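Local coordinates for fatty acid multifunctional protein (atmfp2) (Arabidopsis thaliana, PDB 2WTB), which catalyses the hydration of long-chain enoyl-CoA and the dehydrogenation of 3-hydroxyacyl-CoA in the peroxisomal beta-oxidation of fatty acids during seed germination, at residues G149-L154 and L252-V257; I89-I94 and A265-E270; V158-A163 and G225-I230. All coordinates share one frame; numbering follows the deposited sequence.

Contact 1 (G149-L154 and L252-V257); sequences GGTQRL and LDAIEV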
# COMPACT_ATOMS: atom_id res chain seq x y z
N GLY A 149 17.50 13.78 -13.10
CA GLY A 149 18.18 13.29 -14.28
C GLY A 149 18.01 11.80 -14.50
O GLY A 149 18.60 11.23 -15.42
N GLY A 150 17.19 11.17 -13.66
CA GLY A 150 16.95 9.74 -13.76
C GLY A 150 16.29 9.31 -15.05
O GLY A 150 16.58 8.23 -15.57
N THR A 151 15.41 10.15 -15.58
CA THR A 151 14.77 9.87 -16.86
C THR A 151 15.80 9.82 -17.99
O THR A 151 15.49 9.36 -19.09
CB THR A 151 13.69 10.91 -17.21
OG1 THR A 151 14.21 12.23 -17.00
CG2 THR A 151 12.46 10.72 -16.34
N GLN A 152 17.01 10.30 -17.72
CA GLN A 152 18.06 10.35 -18.73
C GLN A 152 19.16 9.31 -18.49
O GLN A 152 19.49 8.53 -19.39
CB GLN A 152 18.69 11.75 -18.78
CG GLN A 152 17.71 12.85 -19.10
CD GLN A 152 16.96 12.60 -20.39
OE1 GLN A 152 17.54 12.15 -21.38
NE2 GLN A 152 15.66 12.87 -20.39
N ARG A 153 19.71 9.30 -17.28
CA ARG A 153 20.88 8.48 -16.99
C ARG A 153 20.57 6.99 -16.84
O ARG A 153 21.40 6.15 -17.19
CB ARG A 153 21.61 9.02 -15.76
CG ARG A 153 22.16 10.43 -15.98
CD ARG A 153 23.05 10.89 -14.84
NE ARG A 153 23.67 12.17 -15.16
CZ ARG A 153 23.12 13.36 -14.94
NH1 ARG A 153 21.91 13.44 -14.38
NH2 ARG A 153 23.76 14.47 -15.27
N LEU A 154 19.39 6.66 -16.33
CA LEU A 154 19.02 5.26 -16.14
C LEU A 154 19.01 4.47 -17.45
O LEU A 154 19.68 3.44 -17.55
CB LEU A 154 17.68 5.13 -15.40
CG LEU A 154 17.22 3.70 -15.09
CD1 LEU A 154 18.32 2.91 -14.40
CD2 LEU A 154 15.96 3.71 -14.24
N LEU A 252 7.24 9.23 -19.60
CA LEU A 252 7.73 8.63 -20.84
C LEU A 252 8.10 9.71 -21.84
O LEU A 252 9.02 9.54 -22.64
CB LEU A 252 6.69 7.68 -21.43
CG LEU A 252 6.45 6.39 -20.64
CD1 LEU A 252 5.20 5.68 -21.15
CD2 LEU A 252 7.67 5.49 -20.71
N ASP A 253 7.38 10.83 -21.79
CA ASP A 253 7.69 11.98 -22.63
C ASP A 253 9.13 12.44 -22.40
O ASP A 253 9.91 12.56 -23.35
CB ASP A 253 6.73 13.13 -22.35
CG ASP A 253 5.35 12.89 -22.92
OD1 ASP A 253 5.22 12.02 -23.81
OD2 ASP A 253 4.40 13.59 -22.50
N ALA A 254 9.46 12.70 -21.15
CA ALA A 254 10.80 13.17 -20.79
C ALA A 254 11.87 12.20 -21.28
O ALA A 254 12.97 12.61 -21.65
CB ALA A 254 10.91 13.37 -19.29
N ILE A 255 11.54 10.91 -21.28
CA ILE A 255 12.48 9.89 -21.70
C ILE A 255 12.73 9.96 -23.20
O ILE A 255 13.87 9.93 -23.66
CB ILE A 255 12.01 8.47 -21.30
CG1 ILE A 255 11.84 8.37 -19.78
CG2 ILE A 255 12.99 7.42 -21.79
CD1 ILE A 255 11.50 6.98 -19.29
N GLU A 256 11.65 10.06 -23.97
CA GLU A 256 11.74 10.13 -25.42
C GLU A 256 12.50 11.37 -25.89
O GLU A 256 13.38 11.28 -26.74
CB GLU A 256 10.34 10.10 -26.05
CG GLU A 256 10.34 10.12 -27.57
CD GLU A 256 8.98 9.80 -28.15
OE1 GLU A 256 8.89 9.65 -29.39
OE2 GLU A 256 8.01 9.70 -27.37
N VAL A 257 12.15 12.52 -25.32
CA VAL A 257 12.81 13.77 -25.66
C VAL A 257 14.32 13.68 -25.47
O VAL A 257 15.10 14.10 -26.33
CB VAL A 257 12.27 14.95 -24.83
CG1 VAL A 257 13.06 16.22 -25.11
CG2 VAL A 257 10.79 15.15 -25.12
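CG of Gln152 lies beside the backbone N, and a bend at chi2 (-55°) turns the amide toward Ala254 of the other helix, although the CB of Gln152 points away from it. NE2 then donates to the carbonyl O of Ala254 over 3.0 Å. The bond is far from straight, with an N-H...O angle of 135°. The acceptor lies almost in the plane of the glutamine amide, whereas NE2 stands well above the plane of the Ala254 carbonyl.

Thr151 faces the partner helix directly. Its first torsion sets OG1 between the backbone N and the carbonyl carbon, and from there OG1 lies 4.2 Å from CB of Ala254, a loose contact. The rest of the residue meets Ile255: CG1 of Ile255 lies 3.8 Å from the carbonyl O of Thr151 and 4.1 Å from its CB. The contact is therefore one polar grip beside a small apolar patch, and the residues that touch are all buried. The CA atoms of Thr151 and Ile255 come within 5.4 Å, consistent with the small side chains of Thr151 and Ala254 at the interface.

The short helical segments cross at -52°, their axes 8.8 Å apart. Helix 150-158 belongs to the crotonase-like hydratase/isomerase region, and Gly150 N at its first turn hydrogen-bonds Glu119, the predicted nucleophile. Helix 247-260 covers this turn, flanked by helix 160-169 and helix 224-241 through Ile255 and by helix 263-277 through Ala254.

Contact 2 (I89-I94 and A265-E270); sequences ISIDII and AGLEKE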
# COMPACT_ATOMS: atom_id res chain seq x y z
N ILE A 89 18.72 22.18 -9.64
CA ILE A 89 19.49 21.09 -9.06
C ILE A 89 19.88 20.07 -10.13
O ILE A 89 21.06 19.81 -10.35
CB ILE A 89 18.70 20.38 -7.95
CG1 ILE A 89 18.35 21.36 -6.84
CG2 ILE A 89 19.50 19.21 -7.40
CD1 ILE A 89 17.39 20.80 -5.81
N SER A 90 18.87 19.51 -10.79
CA SER A 90 19.08 18.51 -11.82
C SER A 90 20.18 18.92 -12.79
O SER A 90 21.08 18.14 -13.10
CB SER A 90 17.78 18.25 -12.58
OG SER A 90 17.98 17.32 -13.63
N ILE A 91 20.10 20.16 -13.26
CA ILE A 91 20.97 20.63 -14.33
C ILE A 91 22.20 21.38 -13.82
O ILE A 91 23.33 20.98 -14.10
CB ILE A 91 20.19 21.52 -15.31
CG1 ILE A 91 18.99 20.76 -15.87
CG2 ILE A 91 21.10 22.00 -16.43
CD1 ILE A 91 18.07 21.60 -16.71
N ASP A 92 21.98 22.47 -13.09
CA ASP A 92 23.09 23.32 -12.64
C ASP A 92 24.00 22.64 -11.62
O ASP A 92 25.22 22.76 -11.70
CB ASP A 92 22.56 24.64 -12.08
CG ASP A 92 22.15 25.61 -13.16
OD1 ASP A 92 21.95 26.80 -12.85
OD2 ASP A 92 22.04 25.19 -14.33
N ILE A 93 23.41 21.93 -10.67
CA ILE A 93 24.18 21.31 -9.59
C ILE A 93 24.68 19.92 -9.96
O ILE A 93 25.89 19.67 -9.94
CB ILE A 93 23.36 21.22 -8.29
CG1 ILE A 93 22.88 22.61 -7.86
CG2 ILE A 93 24.20 20.58 -7.19
CD1 ILE A 93 23.98 23.64 -7.81
N ILE A 94 23.76 19.03 -10.28
CA ILE A 94 24.11 17.64 -10.55
C ILE A 94 24.84 17.44 -11.88
O ILE A 94 25.86 16.76 -11.94
CB ILE A 94 22.87 16.73 -10.49
CG1 ILE A 94 22.40 16.56 -9.05
CG2 ILE A 94 23.16 15.39 -11.12
CD1 ILE A 94 21.26 15.57 -8.89
N ALA A 265 18.29 18.51 -23.74
CA ALA A 265 16.88 18.78 -24.00
C ALA A 265 16.03 17.91 -23.07
O ALA A 265 15.03 18.37 -22.52
CB ALA A 265 16.53 18.50 -25.46
N GLY A 266 16.45 16.66 -22.91
CA GLY A 266 15.74 15.73 -22.05
C GLY A 266 15.62 16.23 -20.62
O GLY A 266 14.57 16.11 -20.00
N LEU A 267 16.71 16.79 -20.10
CA LEU A 267 16.73 17.29 -18.73
C LEU A 267 15.66 18.36 -18.53
O LEU A 267 14.78 18.22 -17.68
CB LEU A 267 18.11 17.85 -18.37
CG LEU A 267 19.23 16.81 -18.23
CD1 LEU A 267 20.54 17.48 -17.86
CD2 LEU A 267 18.86 15.77 -17.19
N GLU A 268 15.74 19.43 -19.31
CA GLU A 268 14.79 20.53 -19.20
C GLU A 268 13.35 20.04 -19.38
O GLU A 268 12.42 20.61 -18.79
CB GLU A 268 15.13 21.62 -20.22
CG GLU A 268 16.47 22.28 -19.95
CD GLU A 268 16.94 23.15 -21.10
OE1 GLU A 268 16.23 23.23 -22.12
OE2 GLU A 268 18.03 23.75 -20.97
N LYS A 269 13.17 18.99 -20.17
CA LYS A 269 11.85 18.40 -20.37
C LYS A 269 11.36 17.73 -19.09
O LYS A 269 10.18 17.83 -18.74
CB LYS A 269 11.88 17.39 -21.51
CG LYS A 269 10.54 17.22 -22.23
CD LYS A 269 9.54 16.44 -21.40
CE LYS A 269 8.18 16.38 -22.09
NZ LYS A 269 7.50 17.70 -22.12
N GLU A 270 12.27 17.06 -18.40
CA GLU A 270 11.97 16.41 -17.13
C GLU A 270 11.69 17.45 -16.05
O GLU A 270 10.75 17.32 -15.27
O HOH W 1 15.54 16.79 -14.60
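The axes of the helical segments 89-94 and 265-270 pass 9.9 Å apart at an angle of 128°, more antiparallel than parallel, and the CA atoms of Ile91 and Leu267 approach to 7.0 Å. Segment 89-94 widens into a pi-type turn, in which Ile94 N bonds to Ile89 O at 2.8 Å.

Ile91 and Leu267 carry much of the contact between them. With CG1 beside the backbone N (chi1 -57°) and the chain extended to CD1, Ile91 slides past Leu267 in the opposite direction. CG1 lies 3.9 Å from CB of Leu267, while CD1 runs on to CG of Glu268 at 3.7 Å, crossing that side chain at about a right angle. Leu267 returns the contact with its CD2 methyl, which sits 4.0 Å from OG of Ser90. Helix 88-99 of the hydratase/isomerase region is thereby packed on helix 263-277.

A water hydrogen-bonds to OG of Ser90 at 2.7 Å and donates a weak, long bond to Leu267 O. Apart from this tenuous bridge, the two helices meet through dispersion forces: no direct hydrogen bond or charge pair joins the segments. Glu268 contributes its aliphatic CG here, which leaves apolar carbon against Ile91 at the exposed margin, while Ser90 and Leu267 are buried.

Contact 3 (V158-A163 and G225-I230); sequences VGLTKA and GEAREI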
# COMPACT_ATOMS: atom_id res chain seq x y z
N VAL A 158 21.58 1.31 -18.01
CA VAL A 158 21.07 -0.05 -17.90
C VAL A 158 20.32 -0.50 -19.15
O VAL A 158 19.97 -1.67 -19.28
CB VAL A 158 20.14 -0.21 -16.68
CG1 VAL A 158 20.79 0.36 -15.44
CG2 VAL A 158 18.80 0.46 -16.95
N GLY A 159 20.07 0.44 -20.05
CA GLY A 159 19.30 0.15 -21.25
C GLY A 159 17.89 0.70 -21.14
O GLY A 159 17.41 0.97 -20.04
N LEU A 160 17.23 0.87 -22.29
CA LEU A 160 15.89 1.43 -22.31
C LEU A 160 14.85 0.45 -21.79
O LEU A 160 13.93 0.83 -21.06
CB LEU A 160 15.52 1.87 -23.73
CG LEU A 160 14.17 2.59 -23.85
CD1 LEU A 160 14.15 3.81 -22.95
CD2 LEU A 160 13.87 2.97 -25.29
N THR A 161 14.99 -0.82 -22.16
CA THR A 161 14.03 -1.85 -21.77
C THR A 161 13.98 -2.03 -20.25
O THR A 161 12.90 -2.10 -19.66
CB THR A 161 14.36 -3.20 -22.43
OG1 THR A 161 14.36 -3.05 -23.85
CG2 THR A 161 13.32 -4.24 -22.04
N LYS A 162 15.15 -2.09 -19.62
CA LYS A 162 15.22 -2.27 -18.18
C LYS A 162 14.82 -0.99 -17.45
O LYS A 162 14.08 -1.03 -16.47
CB LYS A 162 16.63 -2.68 -17.75
CG LYS A 162 16.72 -3.09 -16.30
CD LYS A 162 15.71 -4.17 -15.98
CE LYS A 162 15.87 -4.69 -14.56
NZ LYS A 162 14.86 -5.75 -14.24
N ALA A 163 15.32 0.14 -17.94
CA ALA A 163 14.99 1.43 -17.35
C ALA A 163 13.48 1.62 -17.32
O ALA A 163 12.92 2.05 -16.31
CB ALA A 163 15.65 2.56 -18.14
N GLY A 225 15.16 4.77 -34.30
CA GLY A 225 13.89 4.25 -34.77
C GLY A 225 13.26 3.22 -33.85
O GLY A 225 12.06 3.27 -33.58
N GLU A 226 14.07 2.28 -33.37
CA GLU A 226 13.59 1.22 -32.50
C GLU A 226 13.23 1.74 -31.11
O GLU A 226 12.30 1.25 -30.48
CB GLU A 226 14.62 0.10 -32.39
CG GLU A 226 14.21 -1.03 -31.47
CD GLU A 226 15.29 -2.08 -31.32
OE1 GLU A 226 16.41 -1.85 -31.82
OE2 GLU A 226 15.01 -3.13 -30.70
N ALA A 227 13.99 2.72 -30.64
CA ALA A 227 13.70 3.34 -29.35
C ALA A 227 12.29 3.92 -29.37
O ALA A 227 11.57 3.82 -28.37
CB ALA A 227 14.72 4.42 -29.04
N ARG A 228 11.90 4.51 -30.49
CA ARG A 228 10.56 5.04 -30.65
C ARG A 228 9.52 3.93 -30.62
O ARG A 228 8.40 4.12 -30.14
CB ARG A 228 10.43 5.85 -31.95
CG ARG A 228 10.95 7.27 -31.85
CD ARG A 228 10.30 8.16 -32.90
NE ARG A 228 10.59 9.57 -32.68
CZ ARG A 228 11.39 10.30 -33.44
NH1 ARG A 228 11.99 9.75 -34.49
NH2 ARG A 228 11.60 11.58 -33.17
N GLU A 229 9.89 2.77 -31.15
CA GLU A 229 9.02 1.60 -31.15
C GLU A 229 8.80 1.11 -29.73
O GLU A 229 7.69 0.72 -29.35
CB GLU A 229 9.62 0.49 -32.01
CG GLU A 229 8.66 -0.64 -32.35
CD GLU A 229 9.26 -1.62 -33.34
OE1 GLU A 229 10.48 -1.55 -33.59
OE2 GLU A 229 8.50 -2.46 -33.87
N ILE A 230 9.86 1.14 -28.93
CA ILE A 230 9.81 0.71 -27.55
C ILE A 230 9.03 1.70 -26.69
O ILE A 230 8.25 1.32 -25.83
CB ILE A 230 11.23 0.52 -26.97
CG1 ILE A 230 11.90 -0.70 -27.60
CG2 ILE A 230 11.17 0.37 -25.46
CD1 ILE A 230 13.38 -0.79 -27.33
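Gly159, with positive phi (104°), is the first residue to leave the helical conformation of helix 150-158 and occupies the N-cap position of helix 160-169, whose first turn faces helix 224-241 with CA atoms no nearer than 7.6 Å, for Leu160 and Ala227 as for Thr161 and Ile230.

Leu160 bridges the gap. Its CG stands anti to the backbone N (chi1 -175°), which carries the CD2 methyl outward to the opposing helix. Leu160 and Ile230 reach toward each other tip to tip: CD2 of Leu160 meets the branch methyl CG2 of Ile230 at 3.8 Å, and CG of Leu160 lies 4.1 Å from the same methyl.

One turn earlier on helix 224-241, Ala227 receives the same CD2 methyl from Leu160. CD2 is 4.1 Å from CB of Ala227 and 3.9 Å from its carbonyl O, so this single methyl nestles between residues three apart on one helix face. Thr161 adds a looser touch at the exposed border, where its OG1 lies 4.3 Å from CD1 of Ile230. No hydrogen bond crosses between the segments; the join is apolar packing, away from Glu119 and Glu139, the predicted catalytic residues.

Helix 160-169 of the hydratase/isomerase region is thus packed on helix 224-241. Pro222, in the loop leading into helix 224-241, touches both Leu160 and Ile230 and extends the apolar cluster. Leu160 also packs on Ile255 and Ile259 of helix 247-260 and on Pro155 of helix 150-158, which places it where several helices converge.

Contacts 1 and 2 have centres 10 Å apart and touch directly: the amide NE2 of Gln152 lies 3.3 Å from CA of Gly266, and Lys269 packs along Ala254 and Val257. Contact 3, centred 11 Å from contact 1, meets it where CG of Leu154 lies 3.6 Å from CB of Ala163. Contacts 2 and 3 do not touch, their nearest atoms being about 11 Å apart, so contact 1 links them. Relative to the predicted nucleophile Glu119, the side chain of Thr151 is about 6 Å away and that of Ser90 about 7 Å, placing contacts 1 and 2 beside the probable hydratase site.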